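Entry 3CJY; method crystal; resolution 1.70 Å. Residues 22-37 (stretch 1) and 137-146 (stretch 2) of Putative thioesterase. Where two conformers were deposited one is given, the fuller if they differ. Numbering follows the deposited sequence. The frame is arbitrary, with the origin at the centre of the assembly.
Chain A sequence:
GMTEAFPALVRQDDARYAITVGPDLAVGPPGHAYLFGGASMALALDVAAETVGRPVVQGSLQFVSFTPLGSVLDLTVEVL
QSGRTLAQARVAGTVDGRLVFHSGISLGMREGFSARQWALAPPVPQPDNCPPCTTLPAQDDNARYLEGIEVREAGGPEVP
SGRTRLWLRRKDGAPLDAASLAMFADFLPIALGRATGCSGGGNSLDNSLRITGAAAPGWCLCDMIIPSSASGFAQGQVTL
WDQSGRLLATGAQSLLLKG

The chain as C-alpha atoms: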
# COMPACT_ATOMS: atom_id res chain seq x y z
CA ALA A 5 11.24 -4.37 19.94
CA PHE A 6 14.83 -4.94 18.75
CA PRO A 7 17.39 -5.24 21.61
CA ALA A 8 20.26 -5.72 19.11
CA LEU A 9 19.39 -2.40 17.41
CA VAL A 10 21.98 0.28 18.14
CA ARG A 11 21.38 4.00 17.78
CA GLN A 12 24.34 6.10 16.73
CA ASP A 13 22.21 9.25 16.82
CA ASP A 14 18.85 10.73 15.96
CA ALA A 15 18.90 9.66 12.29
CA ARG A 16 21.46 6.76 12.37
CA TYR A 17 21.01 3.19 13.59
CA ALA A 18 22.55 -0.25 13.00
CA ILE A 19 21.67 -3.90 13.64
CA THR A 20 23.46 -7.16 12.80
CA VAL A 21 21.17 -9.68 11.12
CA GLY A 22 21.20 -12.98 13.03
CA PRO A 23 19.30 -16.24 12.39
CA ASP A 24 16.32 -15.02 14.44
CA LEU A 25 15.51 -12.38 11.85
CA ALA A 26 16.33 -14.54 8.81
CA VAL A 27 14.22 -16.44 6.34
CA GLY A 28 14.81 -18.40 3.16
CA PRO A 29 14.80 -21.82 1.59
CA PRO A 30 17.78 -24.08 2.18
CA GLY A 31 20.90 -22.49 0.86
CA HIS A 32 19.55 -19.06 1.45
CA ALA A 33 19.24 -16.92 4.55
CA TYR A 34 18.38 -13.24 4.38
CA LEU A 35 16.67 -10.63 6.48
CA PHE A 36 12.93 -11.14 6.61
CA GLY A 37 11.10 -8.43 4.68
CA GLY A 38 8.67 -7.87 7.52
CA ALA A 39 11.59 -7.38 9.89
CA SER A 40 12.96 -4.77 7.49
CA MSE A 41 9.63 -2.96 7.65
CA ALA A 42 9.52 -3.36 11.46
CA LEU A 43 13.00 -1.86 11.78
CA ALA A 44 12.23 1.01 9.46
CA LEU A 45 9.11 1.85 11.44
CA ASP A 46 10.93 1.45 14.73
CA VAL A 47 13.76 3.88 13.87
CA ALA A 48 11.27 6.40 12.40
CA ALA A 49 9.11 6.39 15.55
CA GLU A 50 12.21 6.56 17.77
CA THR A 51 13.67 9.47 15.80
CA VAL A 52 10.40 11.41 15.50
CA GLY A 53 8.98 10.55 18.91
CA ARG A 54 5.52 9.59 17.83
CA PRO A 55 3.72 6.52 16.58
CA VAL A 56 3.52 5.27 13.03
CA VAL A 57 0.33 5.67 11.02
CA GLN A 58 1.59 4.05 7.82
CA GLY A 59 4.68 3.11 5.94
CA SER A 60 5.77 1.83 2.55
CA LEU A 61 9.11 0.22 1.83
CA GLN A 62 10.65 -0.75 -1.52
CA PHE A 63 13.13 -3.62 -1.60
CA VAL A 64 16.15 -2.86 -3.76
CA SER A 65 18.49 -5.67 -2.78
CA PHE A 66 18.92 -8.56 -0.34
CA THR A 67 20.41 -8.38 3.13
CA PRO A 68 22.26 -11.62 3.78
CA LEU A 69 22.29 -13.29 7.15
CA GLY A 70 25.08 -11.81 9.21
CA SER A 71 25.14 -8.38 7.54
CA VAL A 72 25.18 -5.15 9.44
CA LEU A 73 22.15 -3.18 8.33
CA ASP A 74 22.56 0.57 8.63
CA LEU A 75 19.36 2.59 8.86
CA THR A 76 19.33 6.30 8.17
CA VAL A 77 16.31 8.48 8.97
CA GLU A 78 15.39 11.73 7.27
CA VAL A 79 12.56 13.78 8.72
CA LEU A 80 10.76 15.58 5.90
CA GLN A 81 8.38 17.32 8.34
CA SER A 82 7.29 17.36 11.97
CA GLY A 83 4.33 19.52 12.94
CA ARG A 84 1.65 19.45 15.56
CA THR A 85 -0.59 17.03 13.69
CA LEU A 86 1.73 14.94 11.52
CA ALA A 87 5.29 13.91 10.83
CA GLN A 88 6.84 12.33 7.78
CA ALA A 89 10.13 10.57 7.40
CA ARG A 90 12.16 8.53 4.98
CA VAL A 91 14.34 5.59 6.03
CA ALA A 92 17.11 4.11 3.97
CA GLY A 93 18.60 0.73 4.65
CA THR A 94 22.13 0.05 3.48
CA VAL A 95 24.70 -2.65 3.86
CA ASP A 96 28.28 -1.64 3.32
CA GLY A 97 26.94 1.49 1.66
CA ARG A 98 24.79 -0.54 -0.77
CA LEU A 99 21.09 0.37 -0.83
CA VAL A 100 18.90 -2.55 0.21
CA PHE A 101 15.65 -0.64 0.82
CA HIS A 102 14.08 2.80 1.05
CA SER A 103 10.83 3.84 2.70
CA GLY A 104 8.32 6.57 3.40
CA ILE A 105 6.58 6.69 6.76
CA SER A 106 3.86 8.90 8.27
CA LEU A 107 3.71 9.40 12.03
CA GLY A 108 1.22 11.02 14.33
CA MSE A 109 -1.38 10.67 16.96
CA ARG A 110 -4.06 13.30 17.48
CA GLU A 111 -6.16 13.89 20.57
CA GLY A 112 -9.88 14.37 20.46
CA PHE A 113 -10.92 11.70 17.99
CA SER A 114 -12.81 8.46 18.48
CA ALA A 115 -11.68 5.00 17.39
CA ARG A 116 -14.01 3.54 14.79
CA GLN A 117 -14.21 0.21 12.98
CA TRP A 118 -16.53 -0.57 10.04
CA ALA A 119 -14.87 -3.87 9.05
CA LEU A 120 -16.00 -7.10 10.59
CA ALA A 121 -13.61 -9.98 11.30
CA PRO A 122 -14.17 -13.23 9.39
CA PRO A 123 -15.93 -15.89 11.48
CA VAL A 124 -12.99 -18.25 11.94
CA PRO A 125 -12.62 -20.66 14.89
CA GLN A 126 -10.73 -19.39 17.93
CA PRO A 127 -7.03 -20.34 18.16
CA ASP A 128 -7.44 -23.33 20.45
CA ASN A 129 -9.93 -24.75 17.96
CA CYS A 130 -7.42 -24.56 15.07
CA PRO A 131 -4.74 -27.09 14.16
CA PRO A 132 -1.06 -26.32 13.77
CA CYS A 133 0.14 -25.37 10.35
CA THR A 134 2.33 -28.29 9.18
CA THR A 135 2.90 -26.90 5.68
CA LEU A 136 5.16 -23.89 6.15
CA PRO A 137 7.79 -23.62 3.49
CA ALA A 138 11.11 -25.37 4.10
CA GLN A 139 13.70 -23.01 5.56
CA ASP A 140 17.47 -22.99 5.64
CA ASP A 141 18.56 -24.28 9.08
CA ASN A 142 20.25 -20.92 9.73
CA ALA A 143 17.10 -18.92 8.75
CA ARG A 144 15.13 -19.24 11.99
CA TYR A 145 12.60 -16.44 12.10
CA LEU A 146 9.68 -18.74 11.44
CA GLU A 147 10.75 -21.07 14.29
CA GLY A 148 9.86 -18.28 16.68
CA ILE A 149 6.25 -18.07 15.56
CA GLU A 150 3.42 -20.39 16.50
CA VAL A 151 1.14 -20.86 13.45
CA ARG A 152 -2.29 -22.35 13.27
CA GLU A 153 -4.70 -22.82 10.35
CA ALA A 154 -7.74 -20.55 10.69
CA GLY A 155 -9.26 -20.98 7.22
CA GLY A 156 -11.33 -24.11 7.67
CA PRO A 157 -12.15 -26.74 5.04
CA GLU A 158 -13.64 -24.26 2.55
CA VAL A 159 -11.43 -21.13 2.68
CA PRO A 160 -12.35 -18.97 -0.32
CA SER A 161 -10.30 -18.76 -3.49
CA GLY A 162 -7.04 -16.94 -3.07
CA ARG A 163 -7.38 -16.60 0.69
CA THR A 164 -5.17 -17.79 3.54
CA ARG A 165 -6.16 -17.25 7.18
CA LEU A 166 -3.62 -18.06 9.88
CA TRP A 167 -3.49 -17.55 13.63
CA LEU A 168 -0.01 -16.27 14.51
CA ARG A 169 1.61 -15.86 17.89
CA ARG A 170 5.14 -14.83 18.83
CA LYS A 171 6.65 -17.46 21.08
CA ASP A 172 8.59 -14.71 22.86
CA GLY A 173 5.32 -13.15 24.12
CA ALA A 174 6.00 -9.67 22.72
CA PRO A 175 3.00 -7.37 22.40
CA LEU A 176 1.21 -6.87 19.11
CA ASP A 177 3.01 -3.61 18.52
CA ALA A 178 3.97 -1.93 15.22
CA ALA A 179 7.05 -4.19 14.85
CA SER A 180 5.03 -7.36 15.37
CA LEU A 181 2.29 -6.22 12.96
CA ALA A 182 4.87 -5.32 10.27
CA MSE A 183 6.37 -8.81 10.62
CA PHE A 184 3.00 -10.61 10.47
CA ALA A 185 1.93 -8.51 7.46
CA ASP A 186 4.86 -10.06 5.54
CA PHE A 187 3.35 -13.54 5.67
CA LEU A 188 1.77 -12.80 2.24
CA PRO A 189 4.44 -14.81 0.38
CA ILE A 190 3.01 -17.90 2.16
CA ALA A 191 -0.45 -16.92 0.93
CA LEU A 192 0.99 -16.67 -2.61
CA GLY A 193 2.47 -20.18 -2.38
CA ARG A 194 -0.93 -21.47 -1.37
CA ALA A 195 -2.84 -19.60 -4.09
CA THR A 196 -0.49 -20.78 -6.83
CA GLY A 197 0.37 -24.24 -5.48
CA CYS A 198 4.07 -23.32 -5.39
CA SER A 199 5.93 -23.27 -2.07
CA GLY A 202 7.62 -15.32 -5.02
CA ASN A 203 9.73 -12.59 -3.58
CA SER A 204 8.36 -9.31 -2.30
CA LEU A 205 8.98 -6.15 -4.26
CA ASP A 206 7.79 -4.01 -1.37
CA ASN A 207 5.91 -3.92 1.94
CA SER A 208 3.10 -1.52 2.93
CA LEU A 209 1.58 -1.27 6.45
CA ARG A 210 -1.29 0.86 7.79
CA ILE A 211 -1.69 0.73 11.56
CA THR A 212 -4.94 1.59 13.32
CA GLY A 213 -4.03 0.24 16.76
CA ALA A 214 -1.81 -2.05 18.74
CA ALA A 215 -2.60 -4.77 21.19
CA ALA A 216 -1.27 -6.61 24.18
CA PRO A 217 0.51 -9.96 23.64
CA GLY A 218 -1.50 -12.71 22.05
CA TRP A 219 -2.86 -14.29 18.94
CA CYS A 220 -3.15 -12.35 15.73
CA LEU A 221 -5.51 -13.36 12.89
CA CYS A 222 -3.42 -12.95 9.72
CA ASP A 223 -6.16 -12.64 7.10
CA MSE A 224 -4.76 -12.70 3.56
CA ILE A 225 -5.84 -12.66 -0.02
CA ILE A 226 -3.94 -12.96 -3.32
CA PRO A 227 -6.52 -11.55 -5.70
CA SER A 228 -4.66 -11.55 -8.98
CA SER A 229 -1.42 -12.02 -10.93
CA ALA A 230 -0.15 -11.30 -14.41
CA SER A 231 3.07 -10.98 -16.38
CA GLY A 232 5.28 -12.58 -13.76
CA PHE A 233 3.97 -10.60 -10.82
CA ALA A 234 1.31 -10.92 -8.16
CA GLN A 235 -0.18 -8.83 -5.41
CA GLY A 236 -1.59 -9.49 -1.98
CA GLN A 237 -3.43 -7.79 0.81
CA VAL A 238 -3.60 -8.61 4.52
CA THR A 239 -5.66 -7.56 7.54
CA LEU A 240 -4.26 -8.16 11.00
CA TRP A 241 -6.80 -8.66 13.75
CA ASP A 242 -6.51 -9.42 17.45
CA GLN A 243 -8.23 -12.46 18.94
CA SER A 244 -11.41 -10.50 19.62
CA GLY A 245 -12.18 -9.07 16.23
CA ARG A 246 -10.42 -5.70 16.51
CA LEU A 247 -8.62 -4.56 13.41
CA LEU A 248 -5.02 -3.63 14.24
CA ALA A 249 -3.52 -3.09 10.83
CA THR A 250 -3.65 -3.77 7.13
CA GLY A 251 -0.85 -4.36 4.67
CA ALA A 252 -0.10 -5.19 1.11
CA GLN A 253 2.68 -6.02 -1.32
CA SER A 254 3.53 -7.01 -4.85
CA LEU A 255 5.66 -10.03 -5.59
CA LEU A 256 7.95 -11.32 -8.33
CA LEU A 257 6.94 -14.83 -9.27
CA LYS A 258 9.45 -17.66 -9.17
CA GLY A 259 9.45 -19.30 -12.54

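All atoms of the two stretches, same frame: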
# COMPACT_ATOMS: atom_id res chain seq x y z
N GLY A 22 20.96 -11.63 12.53
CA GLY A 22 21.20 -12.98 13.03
C GLY A 22 20.09 -13.93 12.59
O GLY A 22 19.13 -13.50 11.96
N PRO A 23 20.24 -15.23 12.88
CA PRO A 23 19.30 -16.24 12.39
C PRO A 23 17.86 -15.97 12.79
O PRO A 23 16.92 -16.33 12.06
CB PRO A 23 19.82 -17.53 13.04
CG PRO A 23 21.27 -17.31 13.15
CD PRO A 23 21.48 -15.85 13.41
N ASP A 24 17.68 -15.28 13.92
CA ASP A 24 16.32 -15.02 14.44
C ASP A 24 15.49 -14.11 13.57
O ASP A 24 14.25 -14.12 13.63
CB ASP A 24 16.37 -14.40 15.85
CG ASP A 24 17.17 -13.11 15.89
OD1 ASP A 24 18.30 -13.08 15.37
OD2 ASP A 24 16.68 -12.13 16.50
N LEU A 25 16.18 -13.35 12.74
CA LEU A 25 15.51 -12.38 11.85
C LEU A 25 15.59 -12.82 10.38
O LEU A 25 15.21 -12.07 9.48
CB LEU A 25 16.11 -10.97 11.98
CG LEU A 25 15.85 -10.21 13.28
CD1 LEU A 25 16.41 -8.78 13.20
CD2 LEU A 25 14.38 -10.19 13.62
N ALA A 26 16.12 -14.02 10.17
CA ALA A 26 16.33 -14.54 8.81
C ALA A 26 15.33 -15.57 8.34
O ALA A 26 14.86 -16.41 9.10
CB ALA A 26 17.81 -15.04 8.60
N VAL A 27 15.03 -15.46 7.05
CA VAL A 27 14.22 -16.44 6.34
C VAL A 27 14.92 -16.85 5.02
O VAL A 27 15.86 -16.19 4.52
CB VAL A 27 12.82 -15.89 5.97
CG1 VAL A 27 12.02 -15.52 7.28
CG2 VAL A 27 12.96 -14.70 4.98
N GLY A 28 14.39 -17.91 4.45
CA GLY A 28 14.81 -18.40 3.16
C GLY A 28 14.78 -19.90 3.05
O GLY A 28 14.82 -20.60 4.06
N PRO A 29 14.70 -20.39 1.81
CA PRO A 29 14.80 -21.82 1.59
C PRO A 29 16.25 -22.25 1.78
O PRO A 29 17.17 -21.40 1.77
CB PRO A 29 14.40 -21.99 0.13
CG PRO A 29 14.73 -20.69 -0.53
CD PRO A 29 14.70 -19.62 0.56
N PRO A 30 16.45 -23.54 1.97
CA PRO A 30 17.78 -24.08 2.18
C PRO A 30 18.75 -23.54 1.17
O PRO A 30 18.48 -23.53 -0.04
CB PRO A 30 17.57 -25.57 2.00
CG PRO A 30 16.14 -25.79 2.42
CD PRO A 30 15.42 -24.59 1.91
N GLY A 31 19.85 -23.03 1.67
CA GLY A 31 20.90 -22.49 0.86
C GLY A 31 20.86 -21.00 0.83
O GLY A 31 21.75 -20.34 0.31
N HIS A 32 19.77 -20.48 1.39
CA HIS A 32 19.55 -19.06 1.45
C HIS A 32 19.08 -18.65 2.84
O HIS A 32 18.28 -19.35 3.49
CB HIS A 32 18.53 -18.63 0.41
CG HIS A 32 18.83 -19.16 -0.96
ND1 HIS A 32 18.65 -20.49 -1.29
CD2 HIS A 32 19.33 -18.56 -2.06
CE1 HIS A 32 19.03 -20.68 -2.54
NE2 HIS A 32 19.44 -19.52 -3.03
N ALA A 33 19.59 -17.52 3.27
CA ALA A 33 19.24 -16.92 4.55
C ALA A 33 19.43 -15.43 4.40
O ALA A 33 20.57 -14.93 4.25
CB ALA A 33 20.10 -17.45 5.62
N TYR A 34 18.33 -14.70 4.49
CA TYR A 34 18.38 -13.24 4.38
C TYR A 34 17.35 -12.66 5.33
O TYR A 34 16.42 -13.34 5.79
CB TYR A 34 18.14 -12.77 2.93
CG TYR A 34 16.95 -13.47 2.32
CD1 TYR A 34 15.66 -12.96 2.45
CD2 TYR A 34 17.13 -14.68 1.65
CE1 TYR A 34 14.58 -13.64 1.92
CE2 TYR A 34 16.06 -15.35 1.13
CZ TYR A 34 14.79 -14.84 1.27
OH TYR A 34 13.75 -15.54 0.71
N LEU A 35 17.55 -11.39 5.62
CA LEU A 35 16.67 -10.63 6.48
C LEU A 35 15.25 -10.66 5.94
O LEU A 35 14.98 -10.38 4.76
CB LEU A 35 17.18 -9.18 6.62
CG LEU A 35 16.37 -8.24 7.51
CD1 LEU A 35 16.33 -8.68 8.97
CD2 LEU A 35 16.96 -6.81 7.38
N PHE A 36 14.37 -11.10 6.84
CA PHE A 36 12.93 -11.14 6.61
C PHE A 36 12.42 -9.75 6.24
O PHE A 36 12.70 -8.77 6.90
CB PHE A 36 12.26 -11.70 7.90
CG PHE A 36 10.77 -11.79 7.85
CD1 PHE A 36 10.11 -12.27 6.74
CD2 PHE A 36 10.04 -11.45 8.98
CE1 PHE A 36 8.71 -12.38 6.74
CE2 PHE A 36 8.65 -11.54 8.99
CZ PHE A 36 8.01 -12.03 7.87
N GLY A 37 11.64 -9.69 5.16
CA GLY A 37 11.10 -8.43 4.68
C GLY A 37 10.32 -7.69 5.75
O GLY A 37 10.48 -6.48 5.91
N PRO A 137 6.75 -23.25 4.42
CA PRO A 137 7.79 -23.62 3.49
C PRO A 137 9.09 -24.02 4.18
O PRO A 137 9.42 -23.53 5.26
CB PRO A 137 8.01 -22.33 2.71
CG PRO A 137 7.54 -21.30 3.57
CD PRO A 137 6.42 -21.83 4.36
N ALA A 138 9.81 -24.94 3.56
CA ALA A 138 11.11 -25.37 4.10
C ALA A 138 12.02 -24.15 4.18
O ALA A 138 12.03 -23.31 3.31
CB ALA A 138 11.72 -26.43 3.21
N GLN A 139 12.78 -24.11 5.27
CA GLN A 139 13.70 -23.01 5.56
C GLN A 139 15.10 -23.54 5.79
O GLN A 139 15.30 -24.65 6.28
CB GLN A 139 13.24 -22.27 6.80
CG GLN A 139 11.84 -21.59 6.66
CD GLN A 139 11.89 -20.38 5.77
OE1 GLN A 139 12.37 -19.33 6.17
NE2 GLN A 139 11.39 -20.52 4.54
N ASP A 140 16.06 -22.72 5.39
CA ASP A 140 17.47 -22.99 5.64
C ASP A 140 17.59 -23.14 7.16
O ASP A 140 16.96 -22.45 7.90
CB ASP A 140 18.31 -21.84 5.11
CG ASP A 140 19.79 -22.07 5.26
OD1 ASP A 140 20.33 -21.78 6.34
OD2 ASP A 140 20.41 -22.54 4.27
N ASP A 141 18.44 -24.04 7.63
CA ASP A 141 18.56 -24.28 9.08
C ASP A 141 19.12 -23.10 9.87
O ASP A 141 18.97 -23.03 11.10
CB ASP A 141 19.27 -25.59 9.35
CG ASP A 141 18.36 -26.79 9.06
OD1 ASP A 141 17.14 -26.57 8.77
OD2 ASP A 141 18.86 -27.93 9.09
N ASN A 142 19.68 -22.15 9.14
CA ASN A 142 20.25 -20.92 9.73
C ASN A 142 19.30 -19.70 9.58
O ASN A 142 19.61 -18.58 9.98
CB ASN A 142 21.60 -20.66 9.04
CG ASN A 142 22.52 -21.91 9.08
OD1 ASN A 142 22.94 -22.45 8.02
ND2 ASN A 142 22.78 -22.39 10.27
N ALA A 143 18.14 -19.96 8.97
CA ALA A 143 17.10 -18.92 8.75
C ALA A 143 15.97 -19.32 9.68
O ALA A 143 15.12 -20.12 9.32
CB ALA A 143 16.65 -18.88 7.28
N ARG A 144 15.98 -18.76 10.89
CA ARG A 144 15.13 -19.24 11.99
C ARG A 144 14.02 -18.35 12.46
O ARG A 144 13.46 -18.57 13.53
CB ARG A 144 16.01 -19.56 13.19
CG ARG A 144 17.28 -20.33 12.80
CD ARG A 144 18.05 -20.85 14.00
NE ARG A 144 17.34 -21.97 14.60
N TYR A 145 13.70 -17.33 11.68
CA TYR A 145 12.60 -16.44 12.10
C TYR A 145 11.31 -17.22 12.32
O TYR A 145 10.61 -17.06 13.34
CB TYR A 145 12.33 -15.36 11.04
CG TYR A 145 11.03 -14.65 11.32
CD1 TYR A 145 10.93 -13.70 12.33
CD2 TYR A 145 9.88 -14.96 10.61
CE1 TYR A 145 9.72 -13.10 12.64
CE2 TYR A 145 8.68 -14.34 10.90
CZ TYR A 145 8.60 -13.43 11.93
OH TYR A 145 7.41 -12.86 12.23
N LEU A 146 10.96 -18.04 11.34
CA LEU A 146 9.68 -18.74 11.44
C LEU A 146 9.59 -19.65 12.67
O LEU A 146 8.48 -19.95 13.17
CB LEU A 146 9.32 -19.54 10.18
CG LEU A 146 8.83 -18.74 8.97
CD1 LEU A 146 8.56 -19.73 7.81
CD2 LEU A 146 7.56 -17.88 9.30

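Most unusual here is that five hydrogen bonds join two stretches whose touching residues are at least 107 positions apart in sequence, although stretch 2 has no regular helix or strand: the matching is done by main-chain groups and two side-chain acceptors. Gly28 stands at the centre of it. Gly28 N donates to Gln139 OE1 (3.0 Å, N-H...acceptor angle 170°), and Gly28 O accepts from Asp140 N (2.8 Å, 162°). Gln139 CA also approaches Gly28 O at 3.1 Å, a CA-H...O contact. The phi/psi of 144/158 at Gly28 calls for glycine; a CB there would be jammed against the preceding carbonyl and would lie 2.6 Å from His32 O.

Asp140 links two turns. Asp140 OD2 accepts from Gly31 N (2.7 Å, 162°), within the type II turn from Pro29 to His32, while Asp140 OD1 accepts from Asn142 N (2.9 Å, 153°), within its own type I turn from Asp140 to Ala143. One carboxylate thus satisfies an amide in each stretch.

Farther along, Arg144 N donates to Pro23 O (2.9 Å, 147°) and Tyr145 N to Ala26 O (3.0 Å, 164°). Proximity alone would mislead here: Ala26 O lies 3.2 Å from Arg144 N, but the angle is too poor for a hydrogen bond. Pro23 O is shared, since Ala26 N also donates to Pro23 O at 3.1 Å.

The apolar part centres on Tyr145, which has the largest covered area, 107 Å² of the 731 Å² total. Its ring and that of Phe36 form an offset stack, with centroids 4.3 Å apart, planes inclined at 27° and CE2 of Phe36 3.4 Å from CE2 of Tyr145. Val27 CG1 packs 3.8 Å from Tyr145 CB. Ala143 CB lies 4.2 Å from Ala26 CB and 4.1 Å from Ala33 CB, so one small methyl group contacts both strand-forming Ala26 and the loop residue Ala33.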